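Local coordinates for protein exported gluconolactonase (Xanthomonas campestris pv. campestris, PDB 3DR2) that hydrolyses gluconolactone as a calcium-bound six-bladed beta-propeller enzyme of the SMP-30 family, probably serving glucose secondary metabolism, at residues 194-206 with 217-231. Residues are numbered along the deposited sequence; the frame is centred on the assembly and turned at random.
Sequences AFSPDEQTLYVSQ and ITAFAWRDGALHDRR
Trp222 and Phe195 meet obliquely: Phe195 CZ lies over one indole face, the five-membered ring and the phenyl ring are inclined at 49°, and Phe195 CE2 comes 3.6 Å from Trp222 CD1. At the indole edge, in plane, Glu199 O sits 3.2 Å from Trp222 CD1; Asp224 O lies over the opposite face, near the rim. With CG anti to the backbone N (chi1 171°), the Trp222 indole lies beside Phe195 and Glu199 O. One face of the Phe195 ring takes Leu202 CG, and one of the Tyr203 ring Thr201 CG2, while the Phe220 ring has Leu202 O at its edge and Val204 CG2 approaching obliquely, 4.2 Å from Phe220 CE2. Phe220 CZ in turn lies over one face of the Arg230 guanidinium, near its rim; Arg230 NH2 is hydrogen-bonded to Asp186 O. The Arg231 guanidinium carries Ala219 CB over the centre of one face, with Thr201 OG1 at its edge.

Strands 201-206 and 217-223 run antiparallel, and Leu202-Phe220 and Val204-Thr218 are hydrogen-bonded pairs, with Val204 N to Thr218 O at 2.8 Å. The ladder extends into side chains: Gln206 NE2 donates to Thr218 OG1 at 2.9 Å, nearly straight (164°) and in the amide plane, and Thr218 OG1 is also hydrogen-bonded to Glu216 OE1.

These are the two middle strands of a four-stranded propeller blade, between 190-195 and 226-234. Tyr203 and Ile217 pack on strand 252-254, Val204 and Gln206 on strand 182-187, and Trp145 meets both Trp222 and Phe195 edge-to-face.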
ATOM      1  N   ALA A 194     -11.910 -14.242  19.518  1.00 15.23           N
ATOM      2  CA  ALA A 194     -12.816 -15.292  19.071  1.00 17.06           C
ATOM      3  C   ALA A 194     -13.454 -15.980  20.275  1.00 18.08           C
ATOM      4  O   ALA A 194     -12.837 -16.099  21.334  1.00 17.40           O
ATOM      5  CB  ALA A 194     -12.051 -16.323  18.239  1.00 17.50           C
ATOM      6  N   PHE A 195     -14.693 -16.431  20.101  1.00 17.80           N
ATOM      7  CA  PHE A 195     -15.418 -17.138  21.157  1.00 19.31           C
ATOM      8  C   PHE A 195     -15.246 -18.639  21.025  1.00 19.14           C
ATOM      9  O   PHE A 195     -14.982 -19.150  19.937  1.00 20.44           O
ATOM     10  CB  PHE A 195     -16.923 -16.856  21.074  1.00 17.98           C
ATOM     11  CG  PHE A 195     -17.372 -15.688  21.884  1.00 18.97           C
ATOM     12  CD1 PHE A 195     -17.863 -14.546  21.263  1.00 20.10           C
ATOM     13  CD2 PHE A 195     -17.332 -15.734  23.273  1.00 17.88           C
ATOM     14  CE1 PHE A 195     -18.308 -13.469  22.013  1.00 20.87           C
ATOM     15  CE2 PHE A 195     -17.775 -14.661  24.033  1.00 19.87           C
ATOM     16  CZ  PHE A 195     -18.264 -13.526  23.401  1.00 20.28           C
ATOM     17  N   SER A 196     -15.401 -19.345  22.140  1.00 20.62           N
ATOM     18  CA  SER A 196     -15.339 -20.798  22.123  1.00 20.76           C
ATOM     19  C   SER A 196     -16.700 -21.176  21.542  1.00 20.40           C
ATOM     20  O   SER A 196     -17.606 -20.336  21.486  1.00 22.07           O
ATOM     21  CB  SER A 196     -15.222 -21.344  23.542  1.00 20.45           C
ATOM     22  OG  SER A 196     -16.303 -20.883  24.334  1.00 23.80           O
ATOM     23  N   PRO A 197     -16.876 -22.433  21.110  1.00 22.72           N
ATOM     24  CA  PRO A 197     -18.193 -22.765  20.558  1.00 22.84           C
ATOM     25  C   PRO A 197     -19.378 -22.469  21.482  1.00 22.78           C
ATOM     26  O   PRO A 197     -20.404 -21.967  21.028  1.00 23.88           O
ATOM     27  CB  PRO A 197     -18.062 -24.251  20.192  1.00 24.00           C
ATOM     28  CG  PRO A 197     -16.874 -24.732  20.986  1.00 25.00           C
ATOM     29  CD  PRO A 197     -15.940 -23.558  20.971  1.00 22.17           C
ATOM     30  N   ASP A 198     -19.242 -22.750  22.774  1.00 25.22           N
ATOM     31  CA  ASP A 198     -20.341 -22.496  23.704  1.00 24.65           C
ATOM     32  C   ASP A 198     -20.401 -21.044  24.163  1.00 23.49           C
ATOM     33  O   ASP A 198     -21.258 -20.665  24.963  1.00 25.99           O
ATOM     34  CB  ASP A 198     -20.238 -23.429  24.921  1.00 24.70           C
ATOM     35  CG  ASP A 198     -19.003 -23.167  25.773  1.00 26.11           C
ATOM     36  OD1 ASP A 198     -18.816 -23.900  26.767  1.00 27.66           O
ATOM     37  OD2 ASP A 198     -18.222 -22.240  25.465  1.00 26.50           O
ATOM     38  N   GLU A 199     -19.485 -20.231  23.650  1.00 23.62           N
ATOM     39  CA  GLU A 199     -19.406 -18.818  23.999  1.00 21.74           C
ATOM     40  C   GLU A 199     -19.197 -18.537  25.488  1.00 21.12           C
ATOM     41  O   GLU A 199     -19.467 -17.433  25.951  1.00 21.75           O
ATOM     42  CB  GLU A 199     -20.652 -18.075  23.504  1.00 23.47           C
ATOM     43  CG  GLU A 199     -20.693 -17.895  21.991  1.00 22.98           C
ATOM     44  CD  GLU A 199     -21.786 -16.941  21.538  1.00 24.35           C
ATOM     45  OE1 GLU A 199     -21.814 -16.598  20.338  1.00 23.17           O
ATOM     46  OE2 GLU A 199     -22.619 -16.530  22.375  1.00 26.46           O
ATOM     47  N   GLN A 200     -18.718 -19.528  26.236  1.00 21.62           N
ATOM     48  CA  GLN A 200     -18.469 -19.341  27.666  1.00 21.31           C
ATOM     49  C   GLN A 200     -17.078 -18.754  27.891  1.00 21.74           C
ATOM     50  O   GLN A 200     -16.780 -18.221  28.962  1.00 20.92           O
ATOM     51  CB  GLN A 200     -18.585 -20.668  28.422  1.00 24.05           C
ATOM     52  CG  GLN A 200     -20.011 -21.151  28.637  1.00 25.09           C
ATOM     53  CD  GLN A 200     -20.078 -22.389  29.522  1.00 25.52           C
ATOM     54  OE1 GLN A 200     -19.642 -23.472  29.131  1.00 29.71           O
ATOM     55  NE2 GLN A 200     -20.618 -22.229  30.726  1.00 29.16           N
ATOM     56  N   THR A 201     -16.232 -18.851  26.871  1.00 19.82           N
ATOM     57  CA  THR A 201     -14.875 -18.334  26.953  1.00 20.34           C
ATOM     58  C   THR A 201     -14.595 -17.414  25.771  1.00 20.26           C
ATOM     59  O   THR A 201     -14.956 -17.722  24.643  1.00 19.96           O
ATOM     60  CB  THR A 201     -13.834 -19.483  26.938  1.00 21.84           C
ATOM     61  OG1 THR A 201     -14.043 -20.337  28.069  1.00 23.49           O
ATOM     62  CG2 THR A 201     -12.409 -18.928  26.985  1.00 22.67           C
ATOM     63  N   LEU A 202     -13.977 -16.271  26.044  1.00 20.62           N
ATOM     64  CA  LEU A 202     -13.622 -15.327  24.989  1.00 19.37           C
ATOM     65  C   LEU A 202     -12.102 -15.283  24.963  1.00 19.71           C
ATOM     66  O   LEU A 202     -11.466 -15.036  25.994  1.00 17.86           O
ATOM     67  CB  LEU A 202     -14.151 -13.923  25.300  1.00 21.62           C
ATOM     68  CG  LEU A 202     -14.303 -12.907  24.153  1.00 24.26           C
ATOM     69  CD1 LEU A 202     -13.964 -11.519  24.664  1.00 21.71           C
ATOM     70  CD2 LEU A 202     -13.416 -13.261  22.980  1.00 25.07           C
ATOM     71  N   TYR A 203     -11.520 -15.534  23.793  1.00 18.03           N
ATOM     72  CA  TYR A 203     -10.072 -15.500  23.642  1.00 17.62           C
ATOM     73  C   TYR A 203      -9.709 -14.176  22.983  1.00 16.64           C
ATOM     74  O   TYR A 203     -10.368 -13.751  22.036  1.00 16.83           O
ATOM     75  CB  TYR A 203      -9.593 -16.647  22.752  1.00 15.12           C
ATOM     76  CG  TYR A 203     -10.009 -18.025  23.210  1.00 17.83           C
ATOM     77  CD1 TYR A 203     -11.114 -18.660  22.654  1.00 16.63           C
ATOM     78  CD2 TYR A 203      -9.279 -18.706  24.187  1.00 17.35           C
ATOM     79  CE1 TYR A 203     -11.483 -19.937  23.049  1.00 19.62           C
ATOM     80  CE2 TYR A 203      -9.640 -19.984  24.590  1.00 19.35           C
ATOM     81  CZ  TYR A 203     -10.745 -20.596  24.012  1.00 19.82           C
ATOM     82  OH  TYR A 203     -11.100 -21.872  24.386  1.00 21.00           O
ATOM     83  N   VAL A 204      -8.665 -13.527  23.488  1.00 13.68           N
ATOM     84  CA  VAL A 204      -8.213 -12.247  22.949  1.00 15.20           C
ATOM     85  C   VAL A 204      -6.696 -12.225  22.994  1.00 15.87           C
ATOM     86  O   VAL A 204      -6.108 -12.481  24.040  1.00 16.30           O
ATOM     87  CB  VAL A 204      -8.717 -11.059  23.803  1.00 14.75           C
ATOM     88  CG1 VAL A 204      -8.293  -9.744  23.170  1.00 14.98           C
ATOM     89  CG2 VAL A 204     -10.229 -11.116  23.954  1.00 15.92           C
ATOM     90  N   SER A 205      -6.049 -11.927  21.876  1.00 14.83           N
ATOM     91  CA  SER A 205      -4.593 -11.885  21.907  1.00 16.76           C
ATOM     92  C   SER A 205      -4.131 -10.468  22.225  1.00 16.48           C
ATOM     93  O   SER A 205      -4.851  -9.497  21.988  1.00 16.20           O
ATOM     94  CB  SER A 205      -3.991 -12.348  20.572  1.00 15.95           C
ATOM     95  OG  SER A 205      -4.270 -11.444  19.519  1.00 16.23           O
ATOM     96  N   GLN A 206      -2.936 -10.365  22.794  1.00 15.57           N
ATOM     97  CA  GLN A 206      -2.345  -9.080  23.140  1.00 17.92           C
ATOM     98  C   GLN A 206      -0.986  -9.103  22.457  1.00 17.25           C
ATOM     99  O   GLN A 206      -0.182  -9.998  22.710  1.00 17.27           O
ATOM    100  CB  GLN A 206      -2.175  -8.953  24.662  1.00 17.18           C
ATOM    101  CG  GLN A 206      -3.469  -9.045  25.457  1.00 18.59           C
ATOM    102  CD  GLN A 206      -3.259  -8.788  26.943  1.00 19.19           C
ATOM    103  OE1 GLN A 206      -2.828  -7.705  27.342  1.00 20.49           O
ATOM    104  NE2 GLN A 206      -3.554  -9.788  27.767  1.00 23.29           N
ATOM    105  N   ILE A 217      -2.088 -15.115  23.935  1.00 17.83           N
ATOM    106  CA  ILE A 217      -3.503 -15.267  23.660  1.00 19.27           C
ATOM    107  C   ILE A 217      -4.043 -15.401  25.076  1.00 19.17           C
ATOM    108  O   ILE A 217      -3.601 -16.264  25.847  1.00 19.06           O
ATOM    109  CB  ILE A 217      -3.836 -16.543  22.873  1.00 18.60           C
ATOM    110  CG1 ILE A 217      -3.213 -16.471  21.477  1.00 18.31           C
ATOM    111  CG2 ILE A 217      -5.353 -16.694  22.757  1.00 17.98           C
ATOM    112  CD1 ILE A 217      -3.503 -17.687  20.621  1.00 21.10           C
ATOM    113  N   THR A 218      -4.975 -14.524  25.423  1.00 19.92           N
ATOM    114  CA  THR A 218      -5.568 -14.504  26.751  1.00 19.64           C
ATOM    115  C   THR A 218      -6.994 -15.037  26.696  1.00 20.75           C
ATOM    116  O   THR A 218      -7.683 -14.876  25.696  1.00 19.42           O
ATOM    117  CB  THR A 218      -5.589 -13.063  27.291  1.00 19.73           C
ATOM    118  OG1 THR A 218      -4.298 -12.470  27.105  1.00 20.14           O
ATOM    119  CG2 THR A 218      -5.945 -13.046  28.768  1.00 24.29           C
ATOM    120  N   ALA A 219      -7.432 -15.672  27.777  1.00 18.94           N
ATOM    121  CA  ALA A 219      -8.782 -16.210  27.837  1.00 19.83           C
ATOM    122  C   ALA A 219      -9.562 -15.536  28.957  1.00 21.70           C
ATOM    123  O   ALA A 219      -9.024 -15.261  30.029  1.00 21.06           O
ATOM    124  CB  ALA A 219      -8.737 -17.714  28.061  1.00 20.76           C
ATOM    125  N   PHE A 220     -10.833 -15.263  28.689  1.00 20.43           N
ATOM    126  CA  PHE A 220     -11.724 -14.628  29.658  1.00 21.19           C
ATOM    127  C   PHE A 220     -12.978 -15.470  29.801  1.00 21.33           C
ATOM    128  O   PHE A 220     -13.360 -16.201  28.884  1.00 20.41           O
ATOM    129  CB  PHE A 220     -12.159 -13.249  29.172  1.00 20.43           C
ATOM    130  CG  PHE A 220     -11.080 -12.211  29.194  1.00 21.62           C
ATOM    131  CD1 PHE A 220     -10.845 -11.459  30.338  1.00 21.33           C
ATOM    132  CD2 PHE A 220     -10.341 -11.936  28.045  1.00 21.53           C
ATOM    133  CE1 PHE A 220      -9.899 -10.444  30.339  1.00 23.22           C
ATOM    134  CE2 PHE A 220      -9.391 -10.922  28.034  1.00 21.99           C
ATOM    135  CZ  PHE A 220      -9.168 -10.169  29.183  1.00 24.15           C
ATOM    136  N   ALA A 221     -13.628 -15.359  30.953  1.00 22.21           N
ATOM    137  CA  ALA A 221     -14.869 -16.075  31.180  1.00 22.99           C
ATOM    138  C   ALA A 221     -15.977 -15.084  30.845  1.00 22.40           C
ATOM    139  O   ALA A 221     -16.011 -13.982  31.387  1.00 23.82           O
ATOM    140  CB  ALA A 221     -14.978 -16.509  32.644  1.00 23.49           C
ATOM    141  N   TRP A 222     -16.861 -15.463  29.931  1.00 22.38           N
ATOM    142  CA  TRP A 222     -17.977 -14.605  29.551  1.00 22.97           C
ATOM    143  C   TRP A 222     -19.210 -15.150  30.254  1.00 23.51           C
ATOM    144  O   TRP A 222     -19.846 -16.089  29.782  1.00 24.76           O
ATOM    145  CB  TRP A 222     -18.176 -14.627  28.028  1.00 23.26           C
ATOM    146  CG  TRP A 222     -19.436 -13.951  27.523  1.00 21.88           C
ATOM    147  CD1 TRP A 222     -20.319 -14.460  26.612  1.00 22.41           C
ATOM    148  CD2 TRP A 222     -19.923 -12.641  27.860  1.00 21.59           C
ATOM    149  NE1 TRP A 222     -21.319 -13.555  26.359  1.00 22.23           N
ATOM    150  CE2 TRP A 222     -21.102 -12.429  27.109  1.00 21.55           C
ATOM    151  CE3 TRP A 222     -19.477 -11.628  28.717  1.00 21.36           C
ATOM    152  CZ2 TRP A 222     -21.842 -11.244  27.189  1.00 20.79           C
ATOM    153  CZ3 TRP A 222     -20.216 -10.444  28.797  1.00 21.96           C
ATOM    154  CH2 TRP A 222     -21.385 -10.265  28.036  1.00 22.33           C
ATOM    155  N   ARG A 223     -19.520 -14.582  31.411  1.00 25.16           N
ATOM    156  CA  ARG A 223     -20.684 -15.016  32.175  1.00 26.53           C
ATOM    157  C   ARG A 223     -21.324 -13.791  32.802  1.00 27.25           C
ATOM    158  O   ARG A 223     -20.632 -12.846  33.192  1.00 25.51           O
ATOM    159  CB  ARG A 223     -20.286 -16.033  33.247  1.00 27.13           C
ATOM    160  CG  ARG A 223     -19.346 -15.521  34.320  1.00 26.63           C
ATOM    161  CD  ARG A 223     -19.280 -16.523  35.469  1.00 28.24           C
ATOM    162  NE  ARG A 223     -18.494 -16.024  36.592  1.00 29.90           N
ATOM    163  CZ  ARG A 223     -17.175 -15.873  36.566  1.00 28.61           C
ATOM    164  NH1 ARG A 223     -16.495 -16.186  35.470  1.00 33.45           N
ATOM    165  NH2 ARG A 223     -16.533 -15.410  37.630  1.00 29.95           N
ATOM    166  N   ASP A 224     -22.649 -13.819  32.907  1.00 28.66           N
ATOM    167  CA  ASP A 224     -23.390 -12.683  33.424  1.00 29.74           C
ATOM    168  C   ASP A 224     -23.247 -11.597  32.368  1.00 29.81           C
ATOM    169  O   ASP A 224     -23.363 -11.874  31.176  1.00 32.64           O
ATOM    170  CB  ASP A 224     -22.823 -12.209  34.762  1.00 30.41           C
ATOM    171  CG  ASP A 224     -23.342 -13.021  35.926  1.00 31.46           C
ATOM    172  OD1 ASP A 224     -23.045 -14.234  35.995  1.00 33.67           O
ATOM    173  OD2 ASP A 224     -24.060 -12.444  36.770  1.00 35.27           O
ATOM    174  N   GLY A 225     -22.983 -10.368  32.786  1.00 30.70           N
ATOM    175  CA  GLY A 225     -22.841  -9.307  31.809  1.00 28.79           C
ATOM    176  C   GLY A 225     -21.421  -8.800  31.712  1.00 26.39           C
ATOM    177  O   GLY A 225     -21.195  -7.642  31.370  1.00 27.67           O
ATOM    178  N   ALA A 226     -20.453  -9.661  32.010  1.00 26.74           N
ATOM    179  CA  ALA A 226     -19.066  -9.231  31.954  1.00 24.78           C
ATOM    180  C   ALA A 226     -18.066 -10.355  31.734  1.00 23.61           C
ATOM    181  O   ALA A 226     -18.413 -11.537  31.747  1.00 23.98           O
ATOM    182  CB  ALA A 226     -18.711  -8.472  33.231  1.00 24.84           C
ATOM    183  N   LEU A 227     -16.819  -9.952  31.519  1.00 25.56           N
ATOM    184  CA  LEU A 227     -15.716 -10.876  31.319  1.00 23.37           C
ATOM    185  C   LEU A 227     -15.072 -11.069  32.683  1.00 24.18           C
ATOM    186  O   LEU A 227     -14.811 -10.102  33.400  1.00 27.95           O
ATOM    187  CB  LEU A 227     -14.706 -10.290  30.329  1.00 22.51           C
ATOM    188  CG  LEU A 227     -15.251 -10.078  28.912  1.00 20.60           C
ATOM    189  CD1 LEU A 227     -14.197  -9.408  28.042  1.00 19.75           C
ATOM    190  CD2 LEU A 227     -15.675 -11.416  28.327  1.00 20.03           C
ATOM    191  N   HIS A 228     -14.825 -12.320  33.040  1.00 25.38           N
ATOM    192  CA  HIS A 228     -14.228 -12.638  34.327  1.00 24.24           C
ATOM    193  C   HIS A 228     -13.034 -13.566  34.163  1.00 25.16           C
ATOM    194  O   HIS A 228     -12.713 -14.002  33.058  1.00 22.75           O
ATOM    195  CB  HIS A 228     -15.266 -13.321  35.228  1.00 24.62           C
ATOM    196  CG  HIS A 228     -16.432 -12.452  35.587  1.00 26.33           C
ATOM    197  ND1 HIS A 228     -16.337 -11.416  36.492  1.00 27.66           N
ATOM    198  CD2 HIS A 228     -17.718 -12.463  35.162  1.00 26.26           C
ATOM    199  CE1 HIS A 228     -17.515 -10.826  36.608  1.00 28.28           C
ATOM    200  NE2 HIS A 228     -18.369 -11.441  35.811  1.00 26.84           N
ATOM    201  N   ASP A 229     -12.385 -13.849  35.287  1.00 24.29           N
ATOM    202  CA  ASP A 229     -11.243 -14.749  35.362  1.00 25.05           C
ATOM    203  C   ASP A 229     -10.242 -14.700  34.212  1.00 23.20           C
ATOM    204  O   ASP A 229     -10.058 -15.674  33.487  1.00 25.48           O
ATOM    205  CB  ASP A 229     -11.755 -16.175  35.545  1.00 26.93           C
ATOM    206  CG  ASP A 229     -12.834 -16.267  36.609  1.00 28.16           C
ATOM    207  OD1 ASP A 229     -12.640 -15.686  37.699  1.00 31.59           O
ATOM    208  OD2 ASP A 229     -13.872 -16.915  36.360  1.00 31.43           O
ATOM    209  N   ARG A 230      -9.580 -13.559  34.078  1.00 23.45           N
ATOM    210  CA  ARG A 230      -8.567 -13.343  33.051  1.00 23.40           C
ATOM    211  C   ARG A 230      -7.417 -14.326  33.283  1.00 24.67           C
ATOM    212  O   ARG A 230      -6.968 -14.506  34.421  1.00 25.25           O
ATOM    213  CB  ARG A 230      -8.073 -11.905  33.170  1.00 24.06           C
ATOM    214  CG  ARG A 230      -7.169 -11.389  32.082  1.00 25.30           C
ATOM    215  CD  ARG A 230      -7.171  -9.875  32.223  1.00 26.90           C
ATOM    216  NE  ARG A 230      -6.408  -9.161  31.210  1.00 30.70           N
ATOM    217  CZ  ARG A 230      -6.585  -7.872  30.939  1.00 28.44           C
ATOM    218  NH1 ARG A 230      -7.503  -7.177  31.601  1.00 27.06           N
ATOM    219  NH2 ARG A 230      -5.838  -7.276  30.020  1.00 30.71           N
ATOM    220  N   ARG A 231      -6.937 -14.954  32.215  1.00 20.41           N
ATOM    221  CA  ARG A 231      -5.851 -15.921  32.335  1.00 24.04           C
ATOM    222  C   ARG A 231      -5.110 -16.124  31.016  1.00 23.07           C
ATOM    223  O   ARG A 231      -5.676 -15.941  29.935  1.00 22.45           O
ATOM    224  CB  ARG A 231      -6.414 -17.265  32.790  1.00 22.99           C
ATOM    225  CG  ARG A 231      -7.502 -17.780  31.862  1.00 24.88           C
ATOM    226  CD  ARG A 231      -8.135 -19.063  32.360  1.00 26.03           C
ATOM    227  NE  ARG A 231      -9.146 -19.570  31.432  1.00 26.41           N
ATOM    228  CZ  ARG A 231     -10.337 -19.009  31.223  1.00 27.77           C
ATOM    229  NH1 ARG A 231     -10.694 -17.906  31.873  1.00 27.26           N
ATOM    230  NH2 ARG A 231     -11.181 -19.564  30.364  1.00 27.39           N
TER
HETATM  231  O   HOH W   1     -13.653 -19.190  30.604  1.00 29.14           O
HETATM  232  O   HOH W   2      -3.227  -9.699  30.920  1.00 22.75           O